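Putative transcriptional regulator, sugar-binding family (Arthrobacter aurescens, PDB 3NZE) probably acts as a sugar-responsive transcriptional regulator of the SorC family, in which an effector-binding domain like this one is thought to control DNA binding. Local coordinates at residues 195-200 and 240-245; 223-228 and 248-253; 228-233 and 255-260. One frame throughout, in Å; residues are numbered along the deposited sequence.

Interaction 1: 195-200 and 240-245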
loop_
_atom_site.group_PDB
_atom_site.type_symbol
_atom_site.label_atom_id
_atom_site.label_comp_id
_atom_site.label_asym_id
_atom_site.label_seq_id
_atom_site.Cartn_x
_atom_site.Cartn_y
_atom_site.Cartn_z
ATOM N N VAL A 195 2.698 -1.534 8.363
ATOM C CA VAL A 195 2.016 -2.208 9.466
ATOM C C VAL A 195 1.776 -3.664 9.074
ATOM O O VAL A 195 1.091 -3.948 8.092
ATOM C CB VAL A 195 0.670 -1.548 9.837
ATOM C CG1 VAL A 195 0.051 -2.222 11.074
ATOM C CG2 VAL A 195 0.843 -0.056 10.091
ATOM N N PHE A 196 2.359 -4.574 9.837
ATOM C CA PHE A 196 2.416 -5.984 9.470
ATOM C C PHE A 196 1.202 -6.785 9.910
ATOM O O PHE A 196 0.498 -6.409 10.859
ATOM C CB PHE A 196 3.683 -6.597 10.061
ATOM C CG PHE A 196 4.947 -5.966 9.540
ATOM C CD1 PHE A 196 5.604 -6.519 8.459
ATOM C CD2 PHE A 196 5.455 -4.809 10.117
ATOM C CE1 PHE A 196 6.763 -5.932 7.952
ATOM C CE2 PHE A 196 6.616 -4.218 9.625
ATOM C CZ PHE A 196 7.267 -4.785 8.539
ATOM N N PHE A 197 0.959 -7.891 9.208
ATOM C CA PHE A 197 -0.145 -8.795 9.553
ATOM C C PHE A 197 0.233 -10.254 9.310
ATOM O O PHE A 197 1.202 -10.543 8.599
ATOM C CB PHE A 197 -1.376 -8.441 8.731
ATOM C CG PHE A 197 -1.084 -8.248 7.273
ATOM C CD1 PHE A 197 -0.800 -9.333 6.459
ATOM C CD2 PHE A 197 -1.062 -6.973 6.720
ATOM C CE1 PHE A 197 -0.526 -9.165 5.107
ATOM C CE2 PHE A 197 -0.778 -6.787 5.369
ATOM C CZ PHE A 197 -0.510 -7.893 4.560
ATOM N N ARG A 198 -0.542 -11.167 9.902
ATOM C CA ARG A 198 -0.335 -12.612 9.756
ATOM C C ARG A 198 -1.183 -13.159 8.607
ATOM O O ARG A 198 -1.938 -12.418 7.980
ATOM C CB ARG A 198 -0.683 -13.344 11.064
ATOM C CG ARG A 198 0.105 -12.842 12.281
ATOM C CD ARG A 198 -0.233 -13.667 13.534
ATOM N NE ARG A 198 0.441 -13.167 14.730
ATOM C CZ ARG A 198 0.005 -12.153 15.473
ATOM N NH1 ARG A 198 -1.118 -11.516 15.152
ATOM N NH2 ARG A 198 0.691 -11.774 16.545
ATOM N N SER A 199 -1.072 -14.455 8.332
ATOM C CA SER A 199 -1.822 -15.046 7.223
ATOM C C SER A 199 -3.330 -14.901 7.408
ATOM O O SER A 199 -4.069 -14.784 6.429
ATOM C CB SER A 199 -1.453 -16.522 7.022
ATOM O OG SER A 199 -1.783 -17.300 8.161
ATOM N N ASP A 200 -3.779 -14.900 8.659
ATOM C CA ASP A 200 -5.203 -14.770 8.956
ATOM C C ASP A 200 -5.639 -13.311 9.036
ATOM O O ASP A 200 -6.783 -13.018 9.398
ATOM C CB ASP A 200 -5.561 -15.506 10.259
ATOM C CG ASP A 200 -4.958 -14.846 11.495
ATOM O OD1 ASP A 200 -4.148 -13.901 11.345
ATOM O OD2 ASP A 200 -5.304 -15.271 12.624
ATOM N N GLN A 240 -2.654 -12.291 0.284
ATOM C CA GLN A 240 -3.617 -13.157 0.963
ATOM C C GLN A 240 -3.928 -12.652 2.365
ATOM O O GLN A 240 -5.094 -12.626 2.787
ATOM C CB GLN A 240 -3.105 -14.596 1.034
ATOM C CG GLN A 240 -3.331 -15.398 -0.234
ATOM C CD GLN A 240 -2.811 -16.822 -0.118
ATOM O OE1 GLN A 240 -1.613 -17.047 0.070
ATOM N NE2 GLN A 240 -3.711 -17.789 -0.229
ATOM N N GLY A 241 -2.876 -12.272 3.084
ATOM C CA GLY A 241 -3.016 -11.738 4.424
ATOM C C GLY A 241 -3.766 -10.418 4.438
ATOM O O GLY A 241 -4.596 -10.183 5.323
ATOM N N ALA A 242 -3.472 -9.545 3.477
ATOM C CA ALA A 242 -4.140 -8.244 3.441
ATOM C C ALA A 242 -5.622 -8.415 3.181
ATOM O O ALA A 242 -6.444 -7.694 3.735
ATOM C CB ALA A 242 -3.535 -7.350 2.381
ATOM N N LEU A 243 -5.956 -9.361 2.312
ATOM C CA LEU A 243 -7.350 -9.634 2.013
ATOM C C LEU A 243 -8.027 -10.273 3.212
ATOM O O LEU A 243 -9.175 -9.951 3.524
ATOM C CB LEU A 243 -7.467 -10.525 0.774
ATOM C CG LEU A 243 -7.070 -9.856 -0.550
ATOM C CD1 LEU A 243 -7.046 -10.861 -1.692
ATOM C CD2 LEU A 243 -7.993 -8.680 -0.885
ATOM N N ALA A 244 -7.317 -11.173 3.892
ATOM C CA ALA A 244 -7.855 -11.776 5.110
ATOM C C ALA A 244 -8.156 -10.699 6.145
ATOM O O ALA A 244 -9.131 -10.803 6.896
ATOM C CB ALA A 244 -6.896 -12.811 5.690
ATOM N N ALA A 245 -7.324 -9.663 6.171
ATOM C CA ALA A 245 -7.506 -8.555 7.101
ATOM C C ALA A 245 -8.594 -7.580 6.642
ATOM O O ALA A 245 -8.963 -6.661 7.377
ATOM C CB ALA A 245 -6.186 -7.823 7.322
#
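Phe197 carries its CG in the crowded position between backbone N and carbonyl carbon (chi1 47°), and with chi2 at 73° the ring is laid against the backbone of Gly241 and Ala242. The touching rim is CD1, CE1 and CZ: CE1 comes within 3.4 Å of Ala242 N, and CZ lies 3.8 Å from Ala242 CB. Ala242 CA stands 3.8 Å above the ring plane, offset toward the rim, and Gly241 O lies over the same ring surface, so one face of the ring covers the Gly241-Ala242 peptide, which is tilted against it. Such closeness depends on Gly241: a side chain built there would point at the strand and clash with Phe197 CE1, besides being tight against Arg198 O. Its CA can therefore approach to 3.8 Å from Arg198 O. Beyond the strand the chain turns past the helix, and the CB of Ala244 meets backbone alone, at 3.5 Å from Ser199 O and 3.6 Å from Asp200 C. The side chains of Ser199 and Asp200 start away from the helix, and the OD1 of Asp200 bonds Ser202; this end is exposed, whereas Phe197, Gly241 and Ala242 are buried. Apolar and backbone packing thus carries the contact. The axes of strand 195-198 and helix 240-244 pass 7.9 Å apart at 89°, so the strand runs square across the helix and only a short length of each can meet. Strand 195-198 pairs antiparallel with strand 188-192, whose Val189 and Val192 also touch Phe197, while Gln240 and Leu243 of helix 236-244 reach Leu261 of helix 255-261.

Interaction 2: 223-228 and 248-253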
loop_
_atom_site.group_PDB
_atom_site.type_symbol
_atom_site.label_atom_id
_atom_site.label_comp_id
_atom_site.label_asym_id
_atom_site.label_seq_id
_atom_site.Cartn_x
_atom_site.Cartn_y
_atom_site.Cartn_z
ATOM N N VAL A 223 -11.985 3.465 6.328
ATOM C CA VAL A 223 -11.866 4.376 5.204
ATOM C C VAL A 223 -12.813 3.887 4.105
ATOM O O VAL A 223 -12.978 2.681 3.900
ATOM C CB VAL A 223 -10.420 4.448 4.700
ATOM C CG1 VAL A 223 -10.323 5.319 3.440
ATOM C CG2 VAL A 223 -9.520 4.995 5.787
ATOM N N ARG A 224 -13.446 4.822 3.407
ATOM C CA ARG A 224 -14.501 4.454 2.463
ATOM C C ARG A 224 -14.057 3.558 1.300
ATOM O O ARG A 224 -14.655 2.511 1.052
ATOM C CB ARG A 224 -15.211 5.687 1.926
ATOM C CG ARG A 224 -16.575 5.333 1.381
ATOM C CD ARG A 224 -17.238 6.506 0.720
ATOM N NE ARG A 224 -16.728 6.698 -0.625
ATOM C CZ ARG A 224 -15.912 7.684 -0.961
ATOM N NH1 ARG A 224 -15.488 7.802 -2.211
ATOM N NH2 ARG A 224 -15.537 8.557 -0.041
ATOM N N ARG A 225 -13.030 3.983 0.580
ATOM C CA ARG A 225 -12.454 3.177 -0.484
ATOM C C ARG A 225 -10.970 2.950 -0.199
ATOM O O ARG A 225 -10.234 3.889 0.119
ATOM C CB ARG A 225 -12.627 3.857 -1.852
ATOM C CG ARG A 225 -14.087 4.101 -2.289
ATOM C CD ARG A 225 -14.852 2.800 -2.556
ATOM N NE ARG A 225 -14.546 2.177 -3.847
ATOM C CZ ARG A 225 -15.190 2.429 -4.991
ATOM N NH1 ARG A 225 -16.183 3.312 -5.027
ATOM N NH2 ARG A 225 -14.842 1.795 -6.105
ATOM N N ARG A 226 -10.540 1.698 -0.326
ATOM C CA ARG A 226 -9.147 1.327 -0.117
ATOM C C ARG A 226 -8.654 0.616 -1.369
ATOM O O ARG A 226 -9.093 -0.492 -1.684
ATOM C CB ARG A 226 -8.994 0.414 1.103
ATOM C CG ARG A 226 -9.167 1.133 2.435
ATOM C CD ARG A 226 -10.531 0.906 3.020
ATOM N NE ARG A 226 -10.782 -0.513 3.278
ATOM C CZ ARG A 226 -11.944 -0.990 3.698
ATOM N NH1 ARG A 226 -12.096 -2.297 3.890
ATOM N NH2 ARG A 226 -12.956 -0.165 3.917
ATOM N N ILE A 227 -7.749 1.265 -2.089
ATOM C CA ILE A 227 -7.311 0.765 -3.390
ATOM C C ILE A 227 -5.969 0.098 -3.196
ATOM O O ILE A 227 -4.989 0.746 -2.823
ATOM C CB ILE A 227 -7.173 1.886 -4.447
ATOM C CG1 ILE A 227 -8.522 2.556 -4.726
ATOM C CG2 ILE A 227 -6.670 1.331 -5.763
ATOM C CD1 ILE A 227 -8.946 3.561 -3.707
ATOM N N CYS A 228 -5.948 -1.204 -3.442
ATOM C CA CYS A 228 -4.786 -2.041 -3.198
ATOM C C CYS A 228 -4.192 -2.466 -4.532
ATOM O O CYS A 228 -4.894 -3.021 -5.388
ATOM C CB CYS A 228 -5.228 -3.267 -2.392
ATOM S SG CYS A 228 -3.899 -4.424 -2.034
ATOM N N ALA A 248 -8.655 -4.099 1.754
ATOM C CA ALA A 248 -8.954 -3.500 0.447
ATOM C C ALA A 248 -10.452 -3.473 0.150
ATOM O O ALA A 248 -11.186 -4.327 0.625
ATOM C CB ALA A 248 -8.246 -4.271 -0.638
ATOM N N THR A 249 -10.896 -2.485 -0.622
ATOM C CA THR A 249 -12.222 -2.543 -1.239
ATOM C C THR A 249 -12.085 -2.756 -2.754
ATOM O O THR A 249 -12.972 -3.317 -3.397
ATOM C CB THR A 249 -13.049 -1.259 -0.983
ATOM O OG1 THR A 249 -12.307 -0.114 -1.439
ATOM C CG2 THR A 249 -13.352 -1.097 0.493
ATOM N N ASP A 250 -10.971 -2.289 -3.318
ATOM C CA ASP A 250 -10.705 -2.361 -4.746
ATOM C C ASP A 250 -9.291 -2.890 -4.949
ATOM O O ASP A 250 -8.351 -2.424 -4.313
ATOM C CB ASP A 250 -10.828 -0.979 -5.388
ATOM C CG ASP A 250 -12.208 -0.370 -5.199
ATOM O OD1 ASP A 250 -13.073 -0.538 -6.088
ATOM O OD2 ASP A 250 -12.434 0.265 -4.155
ATOM N N LEU A 251 -9.147 -3.878 -5.811
ATOM C CA LEU A 251 -7.852 -4.521 -5.996
ATOM C C LEU A 251 -7.460 -4.489 -7.462
ATOM O O LEU A 251 -8.277 -4.798 -8.331
ATOM C CB LEU A 251 -7.950 -5.970 -5.511
ATOM C CG LEU A 251 -6.777 -6.914 -5.766
ATOM C CD1 LEU A 251 -5.567 -6.473 -4.933
ATOM C CD2 LEU A 251 -7.168 -8.344 -5.423
ATOM N N ILE A 252 -6.216 -4.099 -7.744
ATOM C CA ILE A 252 -5.670 -4.175 -9.095
ATOM C C ILE A 252 -4.417 -5.042 -9.049
ATOM O O ILE A 252 -3.521 -4.789 -8.243
ATOM C CB ILE A 252 -5.312 -2.783 -9.653
ATOM C CG1 ILE A 252 -6.539 -1.868 -9.646
ATOM C CG2 ILE A 252 -4.757 -2.896 -11.089
ATOM C CD1 ILE A 252 -6.626 -0.994 -8.438
ATOM N N LEU A 253 -4.363 -6.084 -9.879
ATOM C CA LEU A 253 -3.220 -6.994 -9.852
ATOM C C LEU A 253 -3.007 -7.649 -11.203
ATOM O O LEU A 253 -3.906 -7.668 -12.042
ATOM C CB LEU A 253 -3.383 -8.062 -8.764
ATOM C CG LEU A 253 -4.265 -9.289 -9.041
ATOM C CD1 LEU A 253 -4.150 -10.292 -7.900
ATOM C CD2 LEU A 253 -5.735 -8.922 -9.265
#
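Arg225 and Asp250 form a side-on salt bridge where two parallel strands of a beta-alpha-beta unit begin, joined by helix 236-244. Arg225 NE meets Asp250 OD2 at 2.9 Å and NH2 meets OD1, both on the syn side, with guanidinium and carboxylate planes 25° apart. OD2 is gripped again, on its anti side, by Thr249 OG1, which also accepts Arg226 N at 2.8 Å. An alanine in place of Asp250 would probably leave the Arg225 guanidinium without its countercharge, free to turn, and Thr249 OG1 without this partner.

The tightly packed part runs on along the strands, where Ile227 pairs with Asp250, itself buried, and Cys228 with Leu251. Cys228 N bonds Asp250 O almost straight (174°), and Ile252 N bonds Cys228 O. On one face Ile227 CG2 lies 3.5 Å from Ile252 CD1; on the other, Cys228 CB packs 3.6 Å from Ala248 CB.

At the more exposed end, the Arg226 chain bends at chi2 (101°), setting CD, and at chi3, setting NE; Thr249 CG2 lies 3.5 Å above the centre of the guanidinium plane. Leu247 O and Gly246 O take NE and NH1, and in that same plane NH2 donates to Val223 O at 2.8 Å.

Interaction 3: 228-233 and 255-260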
loop_
_atom_site.group_PDB
_atom_site.type_symbol
_atom_site.label_atom_id
_atom_site.label_comp_id
_atom_site.label_asym_id
_atom_site.label_seq_id
_atom_site.Cartn_x
_atom_site.Cartn_y
_atom_site.Cartn_z
ATOM N N CYS A 228 -5.948 -1.204 -3.442
ATOM C CA CYS A 228 -4.786 -2.041 -3.198
ATOM C C CYS A 228 -4.192 -2.466 -4.532
ATOM O O CYS A 228 -4.894 -3.021 -5.388
ATOM C CB CYS A 228 -5.228 -3.267 -2.392
ATOM S SG CYS A 228 -3.899 -4.424 -2.034
ATOM N N VAL A 229 -2.898 -2.214 -4.721
ATOM C CA VAL A 229 -2.271 -2.468 -6.016
ATOM C C VAL A 229 -1.132 -3.443 -5.825
ATOM O O VAL A 229 -0.233 -3.188 -5.039
ATOM C CB VAL A 229 -1.700 -1.189 -6.646
ATOM C CG1 VAL A 229 -1.124 -1.509 -8.020
ATOM C CG2 VAL A 229 -2.776 -0.094 -6.730
ATOM N N VAL A 230 -1.181 -4.559 -6.542
ATOM C CA VAL A 230 -0.193 -5.616 -6.378
ATOM C C VAL A 230 0.370 -6.110 -7.707
ATOM O O VAL A 230 -0.372 -6.325 -8.652
ATOM C CB VAL A 230 -0.840 -6.805 -5.651
ATOM C CG1 VAL A 230 0.016 -8.050 -5.787
ATOM C CG2 VAL A 230 -1.060 -6.449 -4.191
ATOM N N SER A 231 1.686 -6.309 -7.767
ATOM C CA SER A 231 2.302 -6.913 -8.950
ATOM C C SER A 231 3.413 -7.892 -8.567
ATOM O O SER A 231 4.247 -7.595 -7.710
ATOM C CB SER A 231 2.850 -5.836 -9.888
ATOM O OG SER A 231 3.337 -6.422 -11.081
ATOM N N GLY A 232 3.409 -9.067 -9.184
ATOM C CA GLY A 232 4.397 -10.087 -8.870
ATOM C C GLY A 232 3.766 -11.245 -8.121
ATOM O O GLY A 232 3.470 -11.131 -6.931
ATOM N N ALA A 233 3.559 -12.358 -8.821
ATOM C CA ALA A 233 2.906 -13.532 -8.245
ATOM C C ALA A 233 3.651 -14.130 -7.055
ATOM O O ALA A 233 3.047 -14.769 -6.199
ATOM C CB ALA A 233 2.688 -14.599 -9.313
ATOM N N GLU A 255 -2.243 -10.612 -14.063
ATOM C CA GLU A 255 -2.835 -11.903 -14.393
ATOM C C GLU A 255 -2.190 -13.066 -13.642
ATOM O O GLU A 255 -2.889 -13.913 -13.095
ATOM C CB GLU A 255 -2.736 -12.118 -15.906
ATOM C CG GLU A 255 -3.302 -13.424 -16.418
ATOM C CD GLU A 255 -3.111 -13.569 -17.919
ATOM O OE1 GLU A 255 -2.803 -12.553 -18.583
ATOM O OE2 GLU A 255 -3.261 -14.696 -18.432
ATOM N N ALA A 256 -0.861 -13.117 -13.609
ATOM C CA ALA A 256 -0.195 -14.229 -12.933
ATOM C C ALA A 256 -0.514 -14.270 -11.439
ATOM O O ALA A 256 -0.782 -15.342 -10.885
ATOM C CB ALA A 256 1.307 -14.187 -13.161
ATOM N N SER A 257 -0.479 -13.108 -10.792
ATOM C CA SER A 257 -0.840 -13.017 -9.382
ATOM C C SER A 257 -2.289 -13.444 -9.166
ATOM O O SER A 257 -2.598 -14.090 -8.177
ATOM C CB SER A 257 -0.640 -11.592 -8.845
ATOM O OG SER A 257 0.723 -11.211 -8.871
ATOM N N ALA A 258 -3.178 -13.087 -10.092
ATOM C CA ALA A 258 -4.593 -13.424 -9.924
ATOM C C ALA A 258 -4.790 -14.927 -10.017
ATOM O O ALA A 258 -5.588 -15.505 -9.278
ATOM C CB ALA A 258 -5.451 -12.702 -10.950
ATOM N N ARG A 259 -4.050 -15.561 -10.918
ATOM C CA ARG A 259 -4.135 -17.012 -11.068
ATOM C C ARG A 259 -3.655 -17.724 -9.811
ATOM O O ARG A 259 -4.218 -18.744 -9.409
ATOM C CB ARG A 259 -3.352 -17.471 -12.300
ATOM C CG ARG A 259 -4.040 -17.112 -13.619
ATOM C CD ARG A 259 -3.316 -17.730 -14.826
ATOM N NE ARG A 259 -3.647 -17.055 -16.080
ATOM C CZ ARG A 259 -4.807 -17.192 -16.720
ATOM N NH1 ARG A 259 -5.760 -17.970 -16.220
ATOM N NH2 ARG A 259 -5.025 -16.542 -17.858
ATOM N N ARG A 260 -2.618 -17.177 -9.187
ATOM C CA ARG A 260 -2.106 -17.723 -7.940
ATOM C C ARG A 260 -3.158 -17.536 -6.858
ATOM O O ARG A 260 -3.373 -18.404 -6.016
ATOM C CB ARG A 260 -0.815 -17.009 -7.537
ATOM C CG ARG A 260 0.380 -17.933 -7.385
ATOM C CD ARG A 260 1.335 -17.407 -6.331
ATOM N NE ARG A 260 2.386 -18.367 -6.005
ATOM C CZ ARG A 260 3.218 -18.239 -4.976
ATOM N NH1 ARG A 260 3.116 -17.193 -4.164
ATOM N NH2 ARG A 260 4.148 -19.160 -4.754
#
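Ser257 and Ala233 meet at the C-terminal edge of a parallel beta-alpha-beta unit (strand 225-230, helix 236-244, strand 250-254): the chain leaving the first strand touches the start of helix 255-261, which follows the second. Their CA atoms are 3.9 Å apart, the nearest pair across the contact. Ala233 contributes the largest share of the buried surface, its CB set against the helix backbone at 3.8 Å from Ser257 N and 4.1 Å from Ala256 CB.

Followed outward, the side chain of Ser257 first places CB 4.1 Å from Ala233 CA. Its OG then stands anti to the carbonyl carbon (chi1 -64°), beside its own backbone N, and is directed at the peptide between Gly232 and Ala233, with Gly232 C at 3.1 Å. The angle at Ala233 N is too poor for a hydrogen bond, and the clear partner of OG is Asp254 OD1, just ahead of the helix. That same carboxylate oxygen accepts Gly232 N, so Asp254 ties the turn and the helix start together from one atom. Gly232 has phi 109° and psi 104°, backbone angles at which a CB would be jammed against the preceding carbonyl oxygen; glycine is thus what lets the chain turn here.

Val230 touches Leu239 of helix 236-244 and Val158 of strand 153-160, and approaches Ser257 only distantly. Ile236 of that helix touches both Ser257 and Arg260. On the exposed side the long chain of Arg260 extends past Ala233, its CD lying 3.1 Å from Ala233 O.

In the fold
All three contacts draw on one beta-alpha-beta unit, strand 225-230, helix 236-244 and strand 250-254, and reach the same mixed sheet. Interaction 2 pairs its two parallel strands; interaction 3, its centre 14 Å away, shares Cys228 and lies at their C-terminal ends; the probable hydrogen bond from Val230 N to Ile252 O continues the strand pairing between the contacts. Interaction 1 brings strand 195-198 against the connecting helix, its centre 14 Å from interaction 2 and 16 Å from interaction 3. Along the chain the segments alternate: 195-200, 223-228, 228-233, 240-245, 248-253, 255-260. This interleaving knits the C-terminal part of the putative sugar-binding domain into one unit, away from the annotated calcium sites.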